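PDB 3T3W: enoyl-CoA hydratase from Mycobacterium thermoresistibile, which probably catalyses the hydration of enoyl-CoA thioesters in lipid metabolism. Local coordinates for residues F[113-118]-F[231-236]; F[22-25]-F[30-33]; F[65-70]-F[216-221]. All blocks are in the same frame, centred on the assembly; numbering follows the deposited sequence.

Contact 1: residues F[113-118]-F[231-236]; sequences WRNVPK and AVNQTL. With EDO (1,2-ethanediol), chain H.
The side-chain nitrogen ND2 of Asn-233 is gripped by two waters, to both of which it donates, and each water carries the link across to helix 95-115. One, 3.1 Å from Asn-233 ND2, also lies within hydrogen-bonding distance of the backbone Arg-114 O, 2.8 Å away; the other, 3.0 Å from Asn-233 ND2, donates to Asn-115 OD1 at 2.7 Å. Beside these waters the amide of Asn-233 lies flat against the guanidinium of Arg-114. Their planes are only 3° apart, and Asn-233 CG sits 3.6 Å from Arg-114 CZ, over the centre of the group. Arg-114 gets there with CG trans to its backbone N (chi1 -175°) and a bend at chi2, while Leu-236 CB lies at the guanidinium edge, near NH2. Asn-233 also accepts directly: the bond from Arg-114 NH2 to Asn-233 O, 3.1 Å long, is bent to 137° at the hydrogen, and its acceptor lies well out of the guanidinium plane. NH1 of Arg-114 is better aligned, donating to Asn-115 OD1 at 2.9 Å, and makes a salt bridge with Asp-237; together these bonds fix the rotation of the guanidinium. Asn-233 OD1 accepts from Lys-177 of a second subunit, with only a weak bond from the ethanediol. The contact thus joins helix 95-115 to helix 222-239 beside a subunit interface. Gln-234 of the latter helix bonds to two other subunits, consistent with the C-terminal helices that assemble crotonase-fold oligomers.

Contact 2: residues F[22-25]-F[30-33]; sequences IDYD and IATI
Tyr-24 lays its ring across the neighbouring strand, with Ile-33 CG1 at the ring edge, 4.1 Å from Tyr-24 CD1, and Ala-31 CB meeting the ring obliquely near its hydroxyl end. Arg-58 of helix 46-61 adds a cation-pi interaction. The ring reaches over the partner strand because CG is trans to the backbone N (chi1 -179°). Two residues before Tyr-24, Ile-22 CG2 touches Ile-33 CG2 at 3.8 Å, so that the face carrying Tyr-24 and Ile-33 is mostly apolar and is covered by helix 46-61.

Asp-25 and Thr-32 belong to the other face and form the hydrogen-bonded pair: Thr-32 N reaches Asp-25 O at 2.7 Å, and Asp-25 N reaches Thr-32 O at 3.0 Å. Next to it, Tyr-24 and Ile-33 are a non-hydrogen-bonded pair, where Tyr-24 CA makes a CH...O contact with Thr-32 O. A water bonded to Asp-25 OD2, Ile-30 O and Thr-32 OG1 gathers the polar groups, while Asp-25 OD2 is also hydrogen-bonded to Ser-27 OG. With the strand directions 168° apart, this is an antiparallel beta hairpin, whose first strand forms the edge of the mixed crotonase-fold sheet within this chain.

Contact 3: residues F[65-70]-F[216-221]; sequences VSVIVL and EIAKMP
Val-67 and Ile-217 pack together where the start of strand 67-72, an inner strand of the crotonase-fold sheet, meets the end of helix 206-217. The apolar part of the contact turns on a single methyl. Val-67 CG2 touches Ile-217 CG2 at 3.6 Å, the two side chains crossing at about a right angle, and the same Val-67 CG2 lies 3.9 Å from Ala-218 CB. With CG1 trans to the backbone N of Val-67 (chi1 179°), the other methyl, CG2, is left on the side of that nitrogen and faces the helix end. Ser-66 adds its methylene, Ser-66 CB lying 4.1 Å from Ala-218 CB, so Ala-218 CB meets both Ser-66, just before the strand, and Val-67, its first residue. Ala-214, one turn earlier in the helix, rests on Val-67 as well, and Pro-119 packs on Ile-217.

The backbone of 216-221 makes a type I turn from Ile-217 to Met-220, closed by the bond from Met-220 N to Ile-217 O at 3.0 Å. Past it, Pro-221 takes the N-cap position of helix 222-239, while Phe-181 of a second subunit packs on Ile-217 and Met-220.

No direct hydrogen bond joins the two segments; the polar link is made by water. The turn offers two carbonyls, Ala-218 O and Met-220 O, that accept from one water, although its approach to Ala-218 O is doubtfully short. Ser-66 OG, also bonded to Arg-29 NE, donates to that water at 2.7 Å, and the water donates to Met-220 O at 2.8 Å.

In the fold
From the N terminus, contact 2 closes first, folding 22-25 back on 30-33 in a hairpin complete before the other contacts begin. Contact 3 opens next at 65-70, and contact 1 opens at 113-118 before contact 3 closes at 216-221; contact 1 closes last, at 231-236. These two long loops therefore cross, while contact 2 stands in series with both. Strands 30-35 and 67-72 are neighbours in one sheet, and backbone bonds between Ala-31, Ile-33 and Val-69 join contact 2 to contact 3. Contact 1 is tied in through Lys-118, whose NZ reaches Val-65 O. The hairpin at the sheet edge, the inner strand 67-72, helix 95-115 and helices 206-217 and 222-239 are thus joined, with contacts 1 and 3 both reaching the second subunit.

Contact 1: residues F[113-118]-F[231-236]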
# COMPACT_ATOMS: atom_id res chain seq x y z
N TRP F 113 -16.49 -7.20 14.87
CA TRP F 113 -16.43 -8.66 15.13
C TRP F 113 -15.14 -9.28 14.60
O TRP F 113 -14.51 -10.13 15.28
CB TRP F 113 -17.62 -9.34 14.50
CG TRP F 113 -18.93 -8.75 14.93
CD1 TRP F 113 -19.23 -8.06 16.10
CD2 TRP F 113 -20.16 -8.76 14.15
NE1 TRP F 113 -20.56 -7.64 16.10
CE2 TRP F 113 -21.17 -8.06 14.95
CE3 TRP F 113 -20.50 -9.26 12.90
CZ2 TRP F 113 -22.47 -7.87 14.48
CZ3 TRP F 113 -21.81 -9.06 12.45
CH2 TRP F 113 -22.77 -8.38 13.23
N ARG F 114 -14.74 -8.86 13.41
CA ARG F 114 -13.50 -9.27 12.79
C ARG F 114 -12.32 -9.10 13.75
O ARG F 114 -11.41 -9.95 13.78
CB ARG F 114 -13.28 -8.51 11.47
CG ARG F 114 -12.07 -8.94 10.66
CD ARG F 114 -10.88 -8.02 10.89
NE ARG F 114 -9.83 -8.27 9.89
CZ ARG F 114 -8.68 -7.59 9.83
NH1 ARG F 114 -8.40 -6.65 10.74
NH2 ARG F 114 -7.82 -7.89 8.85
N ASN F 115 -12.32 -7.99 14.49
CA ASN F 115 -11.20 -7.60 15.35
C ASN F 115 -11.27 -8.09 16.79
O ASN F 115 -10.34 -7.84 17.58
CB ASN F 115 -11.02 -6.08 15.28
CG ASN F 115 -10.50 -5.64 13.93
OD1 ASN F 115 -9.52 -6.23 13.43
ND2 ASN F 115 -11.12 -4.60 13.34
N VAL F 116 -12.35 -8.79 17.17
CA VAL F 116 -12.40 -9.30 18.54
C VAL F 116 -11.18 -10.19 18.78
O VAL F 116 -10.90 -11.06 17.96
CB VAL F 116 -13.74 -10.05 18.82
CG1 VAL F 116 -13.66 -10.90 20.10
CG2 VAL F 116 -14.90 -9.06 18.86
N PRO F 117 -10.44 -9.99 19.89
CA PRO F 117 -9.12 -10.63 20.03
C PRO F 117 -9.15 -12.03 20.61
O PRO F 117 -8.33 -12.36 21.46
CB PRO F 117 -8.38 -9.65 20.94
CG PRO F 117 -9.46 -9.13 21.83
CD PRO F 117 -10.62 -8.93 20.90
N LYS F 118 -10.12 -12.84 20.17
CA LYS F 118 -10.26 -14.25 20.52
C LYS F 118 -10.62 -14.98 19.23
O LYS F 118 -11.25 -14.39 18.35
CB LYS F 118 -11.41 -14.44 21.51
CG LYS F 118 -11.25 -13.69 22.81
CD LYS F 118 -12.35 -14.00 23.79
CE LYS F 118 -12.12 -13.20 25.06
NZ LYS F 118 -13.15 -13.45 26.12
N ALA F 231 -1.31 -11.47 14.04
CA ALA F 231 -0.32 -11.68 12.98
C ALA F 231 -0.99 -11.76 11.60
O ALA F 231 -0.57 -11.10 10.63
CB ALA F 231 0.52 -12.96 13.27
N VAL F 232 -2.03 -12.59 11.50
CA VAL F 232 -2.69 -12.74 10.19
C VAL F 232 -3.50 -11.49 9.80
O VAL F 232 -3.42 -11.01 8.69
CB VAL F 232 -3.55 -14.01 10.20
CG1 VAL F 232 -4.43 -14.14 8.94
CG2 VAL F 232 -2.64 -15.26 10.38
N ASN F 233 -4.29 -10.99 10.73
CA ASN F 233 -5.17 -9.85 10.47
C ASN F 233 -4.38 -8.57 10.17
O ASN F 233 -4.78 -7.78 9.30
CB ASN F 233 -6.19 -9.61 11.60
CG ASN F 233 -7.38 -10.55 11.51
OD1 ASN F 233 -7.44 -11.39 10.63
ND2 ASN F 233 -8.34 -10.43 12.45
N GLN F 234 -3.27 -8.37 10.84
CA GLN F 234 -2.40 -7.23 10.58
C GLN F 234 -1.68 -7.39 9.22
O GLN F 234 -1.53 -6.41 8.49
CB GLN F 234 -1.38 -7.02 11.73
CG GLN F 234 -0.34 -5.98 11.45
CD GLN F 234 -0.90 -4.56 11.27
OE1 GLN F 234 -2.09 -4.31 11.42
NE2 GLN F 234 -0.01 -3.62 10.93
N THR F 235 -1.27 -8.61 8.87
CA THR F 235 -0.76 -8.86 7.53
C THR F 235 -1.82 -8.43 6.47
O THR F 235 -1.49 -7.72 5.54
CB THR F 235 -0.34 -10.33 7.31
OG1 THR F 235 0.81 -10.60 8.13
CG2 THR F 235 0.04 -10.59 5.84
N LEU F 236 -3.07 -8.82 6.67
CA LEU F 236 -4.18 -8.42 5.77
C LEU F 236 -4.38 -6.91 5.73
O LEU F 236 -4.52 -6.31 4.65
CB LEU F 236 -5.48 -9.11 6.17
CG LEU F 236 -5.56 -10.62 5.93
CD1 LEU F 236 -6.80 -11.25 6.55
CD2 LEU F 236 -5.46 -10.97 4.45
C1 EDO H . -10.51 -14.77 7.86
O1 EDO H . -9.68 -15.37 8.81
C2 EDO H . -9.91 -13.49 7.38
O2 EDO H . -9.92 -12.56 8.48
O HOH W 1 -11.00 -12.06 12.03
O HOH W 2 -7.76 -8.14 14.22

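Contact 2: residues F[22-25]-F[30-33]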
# COMPACT_ATOMS: atom_id res chain seq x y z
N ILE F 22 -31.43 -13.92 19.43
CA ILE F 22 -30.07 -14.49 19.60
C ILE F 22 -30.05 -15.36 20.87
O ILE F 22 -30.47 -14.88 21.94
CB ILE F 22 -28.99 -13.39 19.75
CG1 ILE F 22 -28.96 -12.48 18.51
CG2 ILE F 22 -27.59 -14.01 20.02
CD1 ILE F 22 -28.66 -13.20 17.19
N ASP F 23 -29.59 -16.61 20.76
CA ASP F 23 -29.32 -17.44 21.92
C ASP F 23 -27.83 -17.36 22.23
O ASP F 23 -27.02 -17.26 21.33
CB ASP F 23 -29.74 -18.88 21.66
CG ASP F 23 -31.20 -19.09 21.85
OD1 ASP F 23 -31.74 -18.57 22.85
OD2 ASP F 23 -31.83 -19.79 21.02
N TYR F 24 -27.48 -17.39 23.51
CA TYR F 24 -26.10 -17.23 23.94
C TYR F 24 -25.82 -18.20 25.06
O TYR F 24 -26.55 -18.24 26.06
CB TYR F 24 -25.88 -15.80 24.42
CG TYR F 24 -24.50 -15.47 24.89
CD1 TYR F 24 -23.53 -15.08 24.00
CD2 TYR F 24 -24.17 -15.50 26.23
CE1 TYR F 24 -22.26 -14.74 24.43
CE2 TYR F 24 -22.90 -15.16 26.68
CZ TYR F 24 -21.94 -14.78 25.77
OH TYR F 24 -20.67 -14.50 26.22
N ASP F 25 -24.75 -18.98 24.93
CA ASP F 25 -24.39 -20.01 25.95
C ASP F 25 -22.89 -19.93 26.15
O ASP F 25 -22.16 -19.86 25.16
CB ASP F 25 -24.71 -21.43 25.45
CG ASP F 25 -24.09 -22.54 26.34
OD1 ASP F 25 -24.72 -22.76 27.38
OD2 ASP F 25 -22.99 -23.17 26.05
N ILE F 30 -16.16 -21.86 25.78
CA ILE F 30 -16.68 -21.56 24.42
C ILE F 30 -17.95 -20.75 24.62
O ILE F 30 -18.82 -21.18 25.35
CB ILE F 30 -17.01 -22.87 23.65
CG1 ILE F 30 -15.75 -23.72 23.47
CG2 ILE F 30 -17.62 -22.52 22.27
CD1 ILE F 30 -16.04 -25.15 23.04
N ALA F 31 -18.06 -19.60 23.95
CA ALA F 31 -19.32 -18.86 23.85
C ALA F 31 -19.94 -19.24 22.54
O ALA F 31 -19.34 -19.00 21.48
CB ALA F 31 -19.07 -17.35 23.86
N THR F 32 -21.14 -19.82 22.61
CA THR F 32 -21.86 -20.17 21.40
C THR F 32 -23.00 -19.16 21.19
O THR F 32 -23.89 -19.01 22.06
CB THR F 32 -22.44 -21.59 21.48
OG1 THR F 32 -21.35 -22.50 21.76
CG2 THR F 32 -23.12 -21.94 20.17
N ILE F 33 -22.91 -18.44 20.07
CA ILE F 33 -23.87 -17.42 19.69
C ILE F 33 -24.72 -18.03 18.56
O ILE F 33 -24.20 -18.35 17.49
CB ILE F 33 -23.18 -16.15 19.15
CG1 ILE F 33 -22.19 -15.57 20.18
CG2 ILE F 33 -24.21 -15.11 18.69
CD1 ILE F 33 -21.32 -14.40 19.71
O HOH W 3 -20.80 -22.85 24.34

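Contact 3: residues F[65-70]-F[216-221]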
# COMPACT_ATOMS: atom_id res chain seq x y z
N VAL F 65 -14.25 -16.97 28.55
CA VAL F 65 -14.45 -17.42 27.15
C VAL F 65 -13.12 -17.33 26.46
O VAL F 65 -12.51 -16.25 26.46
CB VAL F 65 -15.44 -16.50 26.42
CG1 VAL F 65 -15.51 -16.80 24.90
CG2 VAL F 65 -16.83 -16.68 27.05
N SER F 66 -12.71 -18.43 25.83
CA SER F 66 -11.49 -18.45 24.99
C SER F 66 -11.79 -18.46 23.48
O SER F 66 -10.98 -17.95 22.69
CB SER F 66 -10.61 -19.67 25.28
OG SER F 66 -10.04 -19.61 26.59
N VAL F 67 -12.93 -19.04 23.09
CA VAL F 67 -13.31 -19.18 21.67
C VAL F 67 -14.79 -18.87 21.50
O VAL F 67 -15.61 -19.22 22.36
CB VAL F 67 -13.01 -20.63 21.16
CG1 VAL F 67 -13.39 -20.85 19.69
CG2 VAL F 67 -11.51 -20.97 21.32
N ILE F 68 -15.11 -18.27 20.37
CA ILE F 68 -16.47 -17.92 20.01
C ILE F 68 -16.89 -18.78 18.84
O ILE F 68 -16.17 -18.90 17.83
CB ILE F 68 -16.56 -16.44 19.61
CG1 ILE F 68 -16.16 -15.56 20.82
CG2 ILE F 68 -17.96 -16.10 19.04
CD1 ILE F 68 -15.87 -14.08 20.56
N VAL F 69 -18.07 -19.37 18.97
CA VAL F 69 -18.72 -20.10 17.89
C VAL F 69 -19.99 -19.36 17.48
O VAL F 69 -20.83 -19.07 18.33
CB VAL F 69 -19.05 -21.56 18.29
CG1 VAL F 69 -19.97 -22.23 17.21
CG2 VAL F 69 -17.79 -22.37 18.54
N LEU F 70 -20.13 -19.07 16.18
CA LEU F 70 -21.35 -18.48 15.61
C LEU F 70 -22.05 -19.55 14.77
O LEU F 70 -21.45 -20.13 13.85
CB LEU F 70 -21.02 -17.28 14.73
CG LEU F 70 -22.22 -16.65 14.00
CD1 LEU F 70 -23.12 -15.95 15.05
CD2 LEU F 70 -21.67 -15.69 12.93
N GLU F 216 -10.57 -27.80 20.97
CA GLU F 216 -9.16 -27.98 20.76
C GLU F 216 -8.44 -26.63 20.87
O GLU F 216 -7.42 -26.53 21.55
CB GLU F 216 -8.95 -28.68 19.42
CG GLU F 216 -7.59 -28.56 18.80
CD GLU F 216 -7.62 -29.05 17.37
OE1 GLU F 216 -8.73 -29.39 16.93
OE2 GLU F 216 -6.55 -29.12 16.72
N ILE F 217 -8.99 -25.61 20.24
CA ILE F 217 -8.40 -24.28 20.27
C ILE F 217 -8.44 -23.66 21.67
O ILE F 217 -7.50 -22.96 22.07
CB ILE F 217 -9.07 -23.37 19.23
CG1 ILE F 217 -8.78 -23.93 17.85
CG2 ILE F 217 -8.56 -21.93 19.40
CD1 ILE F 217 -9.51 -23.25 16.69
N ALA F 218 -9.50 -23.94 22.41
CA ALA F 218 -9.70 -23.35 23.75
C ALA F 218 -8.70 -23.90 24.79
O ALA F 218 -8.58 -23.35 25.87
CB ALA F 218 -11.11 -23.56 24.23
N LYS F 219 -7.95 -24.93 24.43
CA LYS F 219 -6.82 -25.39 25.26
C LYS F 219 -5.57 -24.49 25.21
O LYS F 219 -4.69 -24.60 26.08
CB LYS F 219 -6.45 -26.83 24.87
CG LYS F 219 -7.61 -27.78 25.11
CD LYS F 219 -7.22 -29.22 25.40
CE LYS F 219 -7.24 -30.12 24.18
NZ LYS F 219 -7.11 -31.56 24.59
N MET F 220 -5.48 -23.61 24.21
CA MET F 220 -4.28 -22.83 23.98
C MET F 220 -4.24 -21.58 24.84
O MET F 220 -5.29 -21.08 25.25
CB MET F 220 -4.16 -22.42 22.51
CG MET F 220 -4.26 -23.60 21.58
SD MET F 220 -2.75 -24.61 21.73
CE MET F 220 -3.42 -26.12 21.00
N PRO F 221 -3.03 -21.04 25.09
CA PRO F 221 -2.92 -19.81 25.85
C PRO F 221 -3.59 -18.63 25.13
O PRO F 221 -3.34 -18.42 23.93
CB PRO F 221 -1.41 -19.59 25.98
CG PRO F 221 -0.79 -20.93 25.69
CD PRO F 221 -1.71 -21.54 24.67
O HOH W 4 -7.78 -21.07 26.42